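Local coordinates for uncharacterized protein (Mycobacterium tuberculosis CAS/NITR204, PDB 5VYQ) that probably transfers a formyl group from a reduced folate to the sugar amine of dTDP-4-amino-4,6-dideoxyglucose, bound here together with folinic acid, at residues R110-Q115 with K197-L202; T28-A33 with S157-L162. One frame throughout, in Å; residues are numbered along the deposited sequence. Where two conformers were deposited one is given.

Overall arrangement
Both interactions are buried and both line the pocket of the dTDP-sugar, where each borders the ribose. Interaction 1 joins the loop between strand 110-111 and helix 114-121 to helix 196-203 through an aromatic cluster, and goes on to the deoxysugar, the thymine and the folate. Interaction 2 joins the start of helix 31-43 to helix 155-179 and is polar, with an asparagine amide and a tyrosine hydroxyl meeting at the diphosphate; its H32 reaches the surface. Their centres lie about 16 Å apart, yet they touch directly, because Q115 of the first packs on V158, Y159 and L162 of the second.

Interaction 1. Residues R110-Q115 with K197-L202; sequences RGWFPQ and KDFEQL. With 0FX (dTDP-4-amino-4,6-dideoxyglucose), chain D; FON (N-{[4-({[(6R)-2-amino-5-formyl-4-oxo-1,4,5,6,7,8-hexahydropteridin-6-yl]methyl}amino)phenyl]carbonyl}-L-glutamic acid), chain C.
W112 and F113 both turn their rings to F199 of helix 196-203, forming an aromatic cluster. Just before them, G111, at a positive phi that suits glycine, offers its carbonyl O to hydroxyl O3G of the dTDP-sugar at 2.5 Å. The W112 indole swings out with CG anti to the backbone N (chi1 -155°), which brings CD1 to 3.7 Å from CB of F199, the two rings meeting obliquely. Elsewhere on the indole, CE3 lies 3.5 Å from the benzoyl oxygen O of folinic acid, while NE1 donates to a water that in turn donates to OE2 of E200, a polar bridge beside the apolar contact. F113 is sandwiched: NE1 of W112 lies over one face, the ribose of the nucleotide covers the opposite face, and CZ reaches the thymine. Its edge points at the face of F199, a T-shaped pair with centroids 4.8 Å apart and planes at 73°. The backbone N of F113 also donates to sugar oxygen O2G at 2.9 Å. P114 opens helix 114-121, in the first turn, where the N-H that proline lacks is not called on by the helix, and Q115 sends NE2 almost straight to ribose O3 (2.9 Å, 176°). Flat aromatic residues suit a wall shared by sugar, nucleoside and folate, and here they form the place where the substrate and folate pockets of this sugar N-formyltransferase meet.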
loop_
_atom_site.group_PDB
_atom_site.type_symbol
_atom_site.label_atom_id
_atom_site.label_comp_id
_atom_site.label_asym_id
_atom_site.label_seq_id
_atom_site.Cartn_x
_atom_site.Cartn_y
_atom_site.Cartn_z
ATOM N N ARG A 110 -20.664 -2.610 -17.299
ATOM C CA ARG A 110 -20.640 -3.926 -17.970
ATOM C C ARG A 110 -19.233 -4.262 -18.429
ATOM O O ARG A 110 -18.406 -3.359 -18.635
ATOM C CB ARG A 110 -21.599 -3.897 -19.151
ATOM C CG ARG A 110 -23.041 -3.629 -18.733
ATOM C CD ARG A 110 -23.955 -3.059 -19.801
ATOM N NE ARG A 110 -23.745 -3.781 -21.050
ATOM C CZ ARG A 110 -23.669 -3.226 -22.252
ATOM N NH1 ARG A 110 -23.334 -3.985 -23.271
ATOM N NH2 ARG A 110 -23.863 -1.922 -22.441
ATOM N N GLY A 111 -18.976 -5.558 -18.622
ATOM C CA GLY A 111 -17.702 -6.012 -19.181
ATOM C C GLY A 111 -16.689 -6.185 -18.058
ATOM O O GLY A 111 -16.928 -6.797 -17.005
ATOM N N TRP A 112 -15.524 -5.645 -18.257
ATOM C CA TRP A 112 -14.356 -6.131 -17.549
ATOM C C TRP A 112 -14.239 -5.510 -16.149
ATOM O O TRP A 112 -14.344 -4.313 -15.984
ATOM C CB TRP A 112 -13.148 -5.732 -18.407
ATOM C CG TRP A 112 -11.972 -6.562 -18.220
ATOM C CD1 TRP A 112 -10.847 -6.224 -17.525
ATOM C CD2 TRP A 112 -11.780 -7.906 -18.685
ATOM N NE1 TRP A 112 -9.952 -7.266 -17.567
ATOM C CE2 TRP A 112 -10.497 -8.308 -18.267
ATOM C CE3 TRP A 112 -12.561 -8.800 -19.426
ATOM C CZ2 TRP A 112 -9.979 -9.585 -18.537
ATOM C CZ3 TRP A 112 -12.046 -10.076 -19.695
ATOM C CH2 TRP A 112 -10.766 -10.449 -19.256
ATOM N N PHE A 113 -14.035 -6.362 -15.153
ATOM C CA PHE A 113 -13.708 -5.966 -13.784
ATOM C C PHE A 113 -14.588 -4.829 -13.243
ATOM O O PHE A 113 -14.123 -3.763 -12.885
ATOM C CB PHE A 113 -12.238 -5.611 -13.635
ATOM C CG PHE A 113 -11.266 -6.680 -14.065
ATOM C CD1 PHE A 113 -11.633 -7.997 -14.351
ATOM C CD2 PHE A 113 -9.906 -6.361 -14.089
ATOM C CE1 PHE A 113 -10.688 -8.935 -14.726
ATOM C CE2 PHE A 113 -8.936 -7.302 -14.402
ATOM C CZ PHE A 113 -9.335 -8.605 -14.733
ATOM N N PRO A 114 -15.896 -5.080 -13.194
ATOM C CA PRO A 114 -16.767 -3.926 -12.878
ATOM C C PRO A 114 -16.420 -3.086 -11.641
ATOM O O PRO A 114 -16.582 -1.846 -11.687
ATOM C CB PRO A 114 -18.143 -4.588 -12.720
ATOM C CG PRO A 114 -18.100 -5.715 -13.717
ATOM C CD PRO A 114 -16.682 -6.261 -13.594
ATOM N N GLN A 115 -16.064 -3.721 -10.528
ATOM C CA GLN A 115 -15.845 -2.982 -9.266
ATOM C C GLN A 115 -14.643 -2.027 -9.417
ATOM O O GLN A 115 -14.605 -1.015 -8.735
ATOM C CB GLN A 115 -15.608 -3.901 -8.057
ATOM C CG GLN A 115 -14.265 -4.660 -7.954
ATOM C CD GLN A 115 -14.138 -5.817 -8.900
ATOM O OE1 GLN A 115 -15.130 -6.252 -9.523
ATOM N NE2 GLN A 115 -12.916 -6.292 -9.074
ATOM N N LYS A 197 -9.026 -3.744 -22.601
ATOM C CA LYS A 197 -8.146 -2.611 -22.870
ATOM C C LYS A 197 -8.350 -1.364 -22.020
ATOM O O LYS A 197 -7.416 -0.580 -21.770
ATOM C CB LYS A 197 -8.230 -2.186 -24.345
ATOM C CG LYS A 197 -9.605 -1.693 -24.794
ATOM C CD LYS A 197 -9.537 -0.588 -25.846
ATOM C CE LYS A 197 -9.382 0.785 -25.191
ATOM N NZ LYS A 197 -8.573 1.761 -25.976
ATOM N N ASP A 198 -9.597 -1.092 -21.648
ATOM C CA ASP A 198 -9.898 0.018 -20.765
ATOM C C ASP A 198 -9.256 -0.164 -19.387
ATOM O O ASP A 198 -8.795 0.813 -18.786
ATOM C CB ASP A 198 -11.413 0.217 -20.629
ATOM C CG ASP A 198 -12.077 0.512 -21.953
ATOM O OD1 ASP A 198 -11.732 1.568 -22.544
ATOM O OD2 ASP A 198 -12.919 -0.315 -22.375
ATOM N N PHE A 199 -9.195 -1.407 -18.891
ATOM C CA PHE A 199 -8.484 -1.711 -17.654
ATOM C C PHE A 199 -6.978 -1.574 -17.856
ATOM O O PHE A 199 -6.277 -0.939 -17.056
ATOM C CB PHE A 199 -8.812 -3.137 -17.184
ATOM C CG PHE A 199 -8.077 -3.532 -15.960
ATOM C CD1 PHE A 199 -8.449 -3.013 -14.733
ATOM C CD2 PHE A 199 -6.997 -4.378 -16.041
ATOM C CE1 PHE A 199 -7.758 -3.359 -13.590
ATOM C CE2 PHE A 199 -6.323 -4.720 -14.892
ATOM C CZ PHE A 199 -6.686 -4.211 -13.683
ATOM N N GLU A 200 -6.451 -2.137 -18.944
ATOM C CA GLU A 200 -4.993 -1.988 -19.204
ATOM C C GLU A 200 -4.599 -0.533 -19.270
ATOM O O GLU A 200 -3.600 -0.069 -18.692
ATOM C CB GLU A 200 -4.572 -2.745 -20.494
ATOM C CG GLU A 200 -4.784 -4.251 -20.361
ATOM C CD GLU A 200 -4.014 -4.811 -19.181
ATOM O OE1 GLU A 200 -2.797 -4.546 -19.174
ATOM O OE2 GLU A 200 -4.590 -5.486 -18.301
ATOM N N GLN A 201 -5.403 0.285 -19.901
ATOM C CA GLN A 201 -5.062 1.683 -19.910
ATOM C C GLN A 201 -5.110 2.400 -18.559
ATOM O O GLN A 201 -4.236 3.182 -18.229
ATOM C CB GLN A 201 -5.980 2.396 -20.868
ATOM C CG GLN A 201 -5.627 3.843 -21.050
ATOM C CD GLN A 201 -6.352 4.480 -22.202
ATOM O OE1 GLN A 201 -6.429 3.923 -23.299
ATOM N NE2 GLN A 201 -6.880 5.672 -21.965
ATOM N N LEU A 202 -6.121 2.104 -17.754
ATOM C CA LEU A 202 -6.237 2.656 -16.404
ATOM C C LEU A 202 -5.062 2.334 -15.465
ATOM O O LEU A 202 -4.723 3.107 -14.535
ATOM C CB LEU A 202 -7.536 2.096 -15.830
ATOM C CG LEU A 202 -8.183 2.723 -14.606
ATOM C CD1 LEU A 202 -8.563 4.190 -14.782
ATOM C CD2 LEU A 202 -9.458 1.926 -14.334
HETATM O O4P 0FX D . -14.416 -12.216 -12.020
HETATM P P2 0FX D . -13.986 -12.715 -13.357
HETATM O O3P 0FX D . -14.107 -14.205 -13.589
HETATM O O1G 0FX D . -14.826 -11.764 -14.356
HETATM C C1G 0FX D . -14.390 -11.463 -15.670
HETATM C C2G 0FX D . -15.101 -10.167 -16.083
HETATM O O2G 0FX D . -14.759 -9.187 -15.093
HETATM C C3G 0FX D . -16.623 -10.384 -16.046
HETATM O O3G 0FX D . -17.346 -9.144 -16.241
HETATM C C4G 0FX D . -16.983 -11.508 -17.009
HETATM N N4A 0FX D . -18.445 -11.717 -16.884
HETATM C C5G 0FX D . -16.186 -12.758 -16.630
HETATM C C6G 0FX D . -16.312 -13.762 -17.774
HETATM O O5G 0FX D . -14.768 -12.539 -16.537
HETATM O OPP 0FX D . -12.485 -12.250 -13.708
HETATM P P 0FX D . -11.073 -12.776 -13.129
HETATM O O1P 0FX D . -10.134 -12.749 -14.273
HETATM O O2P 0FX D . -11.310 -14.017 -12.306
HETATM O O5 0FX D . -10.622 -11.641 -12.089
HETATM C C5 0FX D . -11.262 -11.480 -10.844
HETATM C C4 0FX D . -10.854 -10.146 -10.249
HETATM O O4 0FX D . -9.452 -10.190 -9.989
HETATM C C3 0FX D . -11.006 -8.912 -11.138
HETATM O O3 0FX D . -12.330 -8.375 -11.036
HETATM C C2 0FX D . -9.989 -7.913 -10.622
HETATM C C1 0FX D . -8.910 -8.879 -10.187
HETATM N N11 0FX D . -7.837 -8.985 -11.184
HETATM C C61 0FX D . -7.671 -10.029 -12.022
HETATM C C51 0FX D . -6.613 -10.074 -12.909
HETATM C C5A 0FX D . -6.491 -11.239 -13.859
HETATM C C21 0FX D . -6.818 -8.036 -11.151
HETATM O O21 0FX D . -6.935 -7.041 -10.303
HETATM N N31 0FX D . -5.789 -8.040 -11.999
HETATM C C41 0FX D . -5.653 -9.089 -12.842
HETATM O O41 0FX D . -4.588 -9.082 -13.668
HETATM N N1 FON C . -21.296 -14.285 -24.571
HETATM C C2 FON C . -22.126 -13.315 -24.938
HETATM N NA2 FON C . -22.676 -13.375 -26.184
HETATM N N3 FON C . -22.387 -12.303 -24.094
HETATM C C4 FON C . -21.844 -12.209 -22.856
HETATM O O4 FON C . -22.140 -11.267 -22.082
HETATM C C4A FON C . -20.947 -13.288 -22.407
HETATM N N5 FON C . -20.260 -13.337 -21.182
HETATM C C6 FON C . -19.006 -14.108 -21.215
HETATM C C7 FON C . -19.346 -15.517 -21.709
HETATM N N8 FON C . -19.944 -15.408 -23.017
HETATM C C8A FON C . -20.717 -14.364 -23.365
HETATM C C9 FON C . -17.894 -13.431 -22.046
HETATM N N10 FON C . -17.502 -12.186 -21.391
HETATM C C11 FON C . -14.589 -9.597 -22.846
HETATM C C12 FON C . -15.329 -9.278 -21.707
HETATM C C13 FON C . -16.297 -10.161 -21.240
HETATM C C14 FON C . -16.527 -11.372 -21.883
HETATM C C15 FON C . -15.799 -11.705 -23.020
HETATM C C16 FON C . -14.836 -10.813 -23.496
HETATM C C FON C . -13.528 -8.607 -23.342
HETATM O O FON C . -13.153 -7.622 -22.670
HETATM N N FON C . -12.978 -8.850 -24.536
HETATM C CA FON C . -11.890 -8.057 -25.107
HETATM C CB FON C . -10.673 -8.918 -25.483
HETATM C CG FON C . -10.156 -9.638 -24.232
HETATM C CD FON C . -8.743 -10.185 -24.283
HETATM O OE1 FON C . -7.925 -9.676 -25.078
HETATM O OE2 FON C . -8.427 -11.107 -23.486
HETATM C CT FON C . -12.407 -7.304 -26.296
HETATM O O1 FON C . -11.712 -6.325 -26.660
HETATM O O2 FON C . -13.482 -7.664 -26.840
HETATM C CP1 FON C . -20.679 -12.726 -20.155
HETATM O O3 FON C . -20.061 -12.750 -19.096
HETATM O O HOH W 1 -6.865 -7.692 -17.399
#

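Interaction 2. Residues T28-A33 with S157-L162; sequences TDNVHA and SVYARL. With 0FX (dTDP-4-amino-4,6-dideoxyglucose), chain D.
The backbones of 28-33 and 157-162 stay well apart, their nearest CA atoms, those of H32 and A160, being 9.6 Å from each other, and Y159 spans the gap to N30 and H32. N30 is the N-cap of helix 31-43, and its two amide ends have separate tasks. OD1 turns to the first turn of its own helix and accepts from A33 N at 3.0 Å, in the carbonyl plane and on a lone pair, with a weaker bond from H32 N. ND2 faces the ligand, donating to O2P on the nucleoside-side phosphate at 3.0 Å and weakly to O3P on the sugar-side phosphate, so that one nitrogen touches both halves of the diphosphate. The same ND2 makes a weak, bent bond to OH of Y159 (2.9 Å, 127°), near the plane of the phenol ring. An asparagine suits this place because a short amide can cap a helix and donate to an anion at once.

With CG of Y159 anti to the N (chi1 -169°), the ring extends from helix 155-179 across the gap and carries OH to the diphosphate, where it donates to O4P at 2.6 Å; one ring face packs under the ribose with C4 over its centre. Beyond the CE2 corner of the ring, CD2 of H32 approaches obliquely at 4.1 Å, a looser contact at the surface; H225 also meets the Y159 ring. The capped end of helix 31-43, whose dipole may add some attraction for the phosphates, follows strand 24-28 in the Rossmann-like sheet, and with helix 155-179 it makes part of the diphosphate site of the nucleotide-sugar pocket.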
loop_
_atom_site.group_PDB
_atom_site.type_symbol
_atom_site.label_atom_id
_atom_site.label_comp_id
_atom_site.label_asym_id
_atom_site.label_seq_id
_atom_site.Cartn_x
_atom_site.Cartn_y
_atom_site.Cartn_z
ATOM N N THR A 28 -17.435 -22.389 -16.896
ATOM C CA THR A 28 -16.847 -21.530 -15.867
ATOM C C THR A 28 -15.319 -21.505 -15.942
ATOM O O THR A 28 -14.685 -22.546 -16.094
ATOM C CB THR A 28 -17.306 -22.017 -14.485
ATOM O OG1 THR A 28 -16.816 -21.161 -13.450
ATOM C CG2 THR A 28 -16.919 -23.459 -14.209
ATOM N N ASP A 29 -14.745 -20.318 -15.824
ATOM C CA ASP A 29 -13.303 -20.113 -15.879
ATOM C C ASP A 29 -12.745 -19.456 -14.608
ATOM O O ASP A 29 -11.623 -18.934 -14.612
ATOM C CB ASP A 29 -12.938 -19.270 -17.102
ATOM C CG ASP A 29 -13.103 -20.028 -18.393
ATOM O OD1 ASP A 29 -12.818 -21.236 -18.412
ATOM O OD2 ASP A 29 -13.514 -19.400 -19.397
ATOM N N ASN A 30 -13.529 -19.426 -13.544
ATOM C CA ASN A 30 -13.215 -18.725 -12.290
ATOM C C ASN A 30 -13.319 -19.711 -11.122
ATOM O O ASN A 30 -14.260 -20.485 -11.009
ATOM C CB ASN A 30 -14.178 -17.539 -12.107
ATOM C CG ASN A 30 -14.014 -16.824 -10.786
ATOM O OD1 ASN A 30 -14.495 -17.289 -9.765
ATOM N ND2 ASN A 30 -13.374 -15.661 -10.806
ATOM N N VAL A 31 -12.316 -19.699 -10.237
ATOM C CA VAL A 31 -12.234 -20.643 -9.141
ATOM C C VAL A 31 -13.434 -20.583 -8.190
ATOM O O VAL A 31 -13.956 -21.604 -7.795
ATOM C CB VAL A 31 -10.894 -20.446 -8.398
ATOM C CG1 VAL A 31 -10.859 -19.118 -7.647
ATOM C CG2 VAL A 31 -10.575 -21.606 -7.481
ATOM N N HIS A 32 -13.894 -19.378 -7.851
ATOM C CA HIS A 32 -15.024 -19.238 -6.950
ATOM C C HIS A 32 -16.304 -19.712 -7.648
ATOM O O HIS A 32 -17.125 -20.423 -7.076
ATOM C CB HIS A 32 -15.208 -17.794 -6.467
ATOM C CG HIS A 32 -13.939 -17.148 -6.021
ATOM N ND1 HIS A 32 -13.323 -17.474 -4.832
ATOM C CD2 HIS A 32 -13.136 -16.243 -6.628
ATOM C CE1 HIS A 32 -12.206 -16.771 -4.714
ATOM N NE2 HIS A 32 -12.069 -16.020 -5.791
ATOM N N ALA A 33 -16.482 -19.302 -8.896
ATOM C CA ALA A 33 -17.704 -19.628 -9.609
ATOM C C ALA A 33 -17.726 -21.134 -9.872
ATOM O O ALA A 33 -18.768 -21.769 -9.889
ATOM C CB ALA A 33 -17.797 -18.846 -10.895
ATOM N N SER A 157 -11.232 -6.272 -1.840
ATOM C CA SER A 157 -12.177 -6.419 -0.758
ATOM C C SER A 157 -13.620 -6.420 -1.281
ATOM O O SER A 157 -14.454 -7.177 -0.782
ATOM C CB SER A 157 -11.979 -5.405 0.345
ATOM O OG SER A 157 -12.195 -4.064 -0.057
ATOM N N VAL A 158 -13.914 -5.593 -2.275
ATOM C CA VAL A 158 -15.260 -5.588 -2.874
ATOM C C VAL A 158 -15.528 -6.928 -3.572
ATOM O O VAL A 158 -16.589 -7.540 -3.422
ATOM C CB VAL A 158 -15.479 -4.438 -3.839
ATOM C CG1 VAL A 158 -16.814 -4.594 -4.593
ATOM C CG2 VAL A 158 -15.366 -3.107 -3.098
ATOM N N TYR A 159 -14.549 -7.409 -4.319
ATOM C CA TYR A 159 -14.697 -8.637 -5.096
ATOM C C TYR A 159 -15.007 -9.827 -4.186
ATOM O O TYR A 159 -15.858 -10.649 -4.518
ATOM C CB TYR A 159 -13.410 -8.904 -5.870
ATOM C CG TYR A 159 -13.557 -9.996 -6.898
ATOM C CD1 TYR A 159 -14.280 -9.827 -8.052
ATOM C CD2 TYR A 159 -13.028 -11.238 -6.641
ATOM C CE1 TYR A 159 -14.415 -10.865 -8.975
ATOM C CE2 TYR A 159 -13.174 -12.291 -7.521
ATOM C CZ TYR A 159 -13.869 -12.093 -8.689
ATOM O OH TYR A 159 -13.993 -13.102 -9.592
ATOM N N ALA A 160 -14.377 -9.907 -3.027
ATOM C CA ALA A 160 -14.638 -10.991 -2.105
ATOM C C ALA A 160 -16.096 -10.968 -1.670
ATOM O O ALA A 160 -16.763 -12.026 -1.641
ATOM C CB ALA A 160 -13.701 -10.929 -0.917
ATOM N N ARG A 161 -16.645 -9.780 -1.423
ATOM C CA ARG A 161 -18.065 -9.672 -1.104
ATOM C C ARG A 161 -18.941 -9.995 -2.321
ATOM O O ARG A 161 -19.994 -10.639 -2.189
ATOM C CB ARG A 161 -18.416 -8.300 -0.507
ATOM C CG ARG A 161 -17.715 -8.007 0.831
ATOM C CD ARG A 161 -18.338 -6.943 1.729
ATOM N NE ARG A 161 -18.551 -5.684 1.035
ATOM C CZ ARG A 161 -17.605 -4.770 0.865
ATOM N NH1 ARG A 161 -17.889 -3.687 0.185
ATOM N NH2 ARG A 161 -16.366 -4.963 1.348
ATOM N N LEU A 162 -18.527 -9.584 -3.516
ATOM C CA LEU A 162 -19.235 -9.990 -4.730
ATOM C C LEU A 162 -19.360 -11.494 -4.904
ATOM O O LEU A 162 -20.428 -11.990 -5.292
ATOM C CB LEU A 162 -18.639 -9.371 -6.004
ATOM C CG LEU A 162 -18.689 -7.861 -6.065
ATOM C CD1 LEU A 162 -17.974 -7.399 -7.335
ATOM C CD2 LEU A 162 -20.085 -7.332 -6.114
HETATM O O4P 0FX D . -14.416 -12.216 -12.020
HETATM P P2 0FX D . -13.986 -12.715 -13.357
HETATM O O3P 0FX D . -14.107 -14.205 -13.589
HETATM O O1G 0FX D . -14.826 -11.764 -14.356
HETATM C C1G 0FX D . -14.390 -11.463 -15.670
HETATM C C2G 0FX D . -15.101 -10.167 -16.083
HETATM O O2G 0FX D . -14.759 -9.187 -15.093
HETATM C C3G 0FX D . -16.623 -10.384 -16.046
HETATM O O3G 0FX D . -17.346 -9.144 -16.241
HETATM C C4G 0FX D . -16.983 -11.508 -17.009
HETATM N N4A 0FX D . -18.445 -11.717 -16.884
HETATM C C5G 0FX D . -16.186 -12.758 -16.630
HETATM C C6G 0FX D . -16.312 -13.762 -17.774
HETATM O O5G 0FX D . -14.768 -12.539 -16.537
HETATM O OPP 0FX D . -12.485 -12.250 -13.708
HETATM P P 0FX D . -11.073 -12.776 -13.129
HETATM O O1P 0FX D . -10.134 -12.749 -14.273
HETATM O O2P 0FX D . -11.310 -14.017 -12.306
HETATM O O5 0FX D . -10.622 -11.641 -12.089
HETATM C C5 0FX D . -11.262 -11.480 -10.844
HETATM C C4 0FX D . -10.854 -10.146 -10.249
HETATM O O4 0FX D . -9.452 -10.190 -9.989
HETATM C C3 0FX D . -11.006 -8.912 -11.138
HETATM O O3 0FX D . -12.330 -8.375 -11.036
HETATM C C2 0FX D . -9.989 -7.913 -10.622
HETATM C C1 0FX D . -8.910 -8.879 -10.187
HETATM N N11 0FX D . -7.837 -8.985 -11.184
HETATM C C61 0FX D . -7.671 -10.029 -12.022
HETATM C C51 0FX D . -6.613 -10.074 -12.909
HETATM C C5A 0FX D . -6.491 -11.239 -13.859
HETATM C C21 0FX D . -6.818 -8.036 -11.151
HETATM O O21 0FX D . -6.935 -7.041 -10.303
HETATM N N31 0FX D . -5.789 -8.040 -11.999
HETATM C C41 0FX D . -5.653 -9.089 -12.842
HETATM O O41 0FX D . -4.588 -9.082 -13.668
#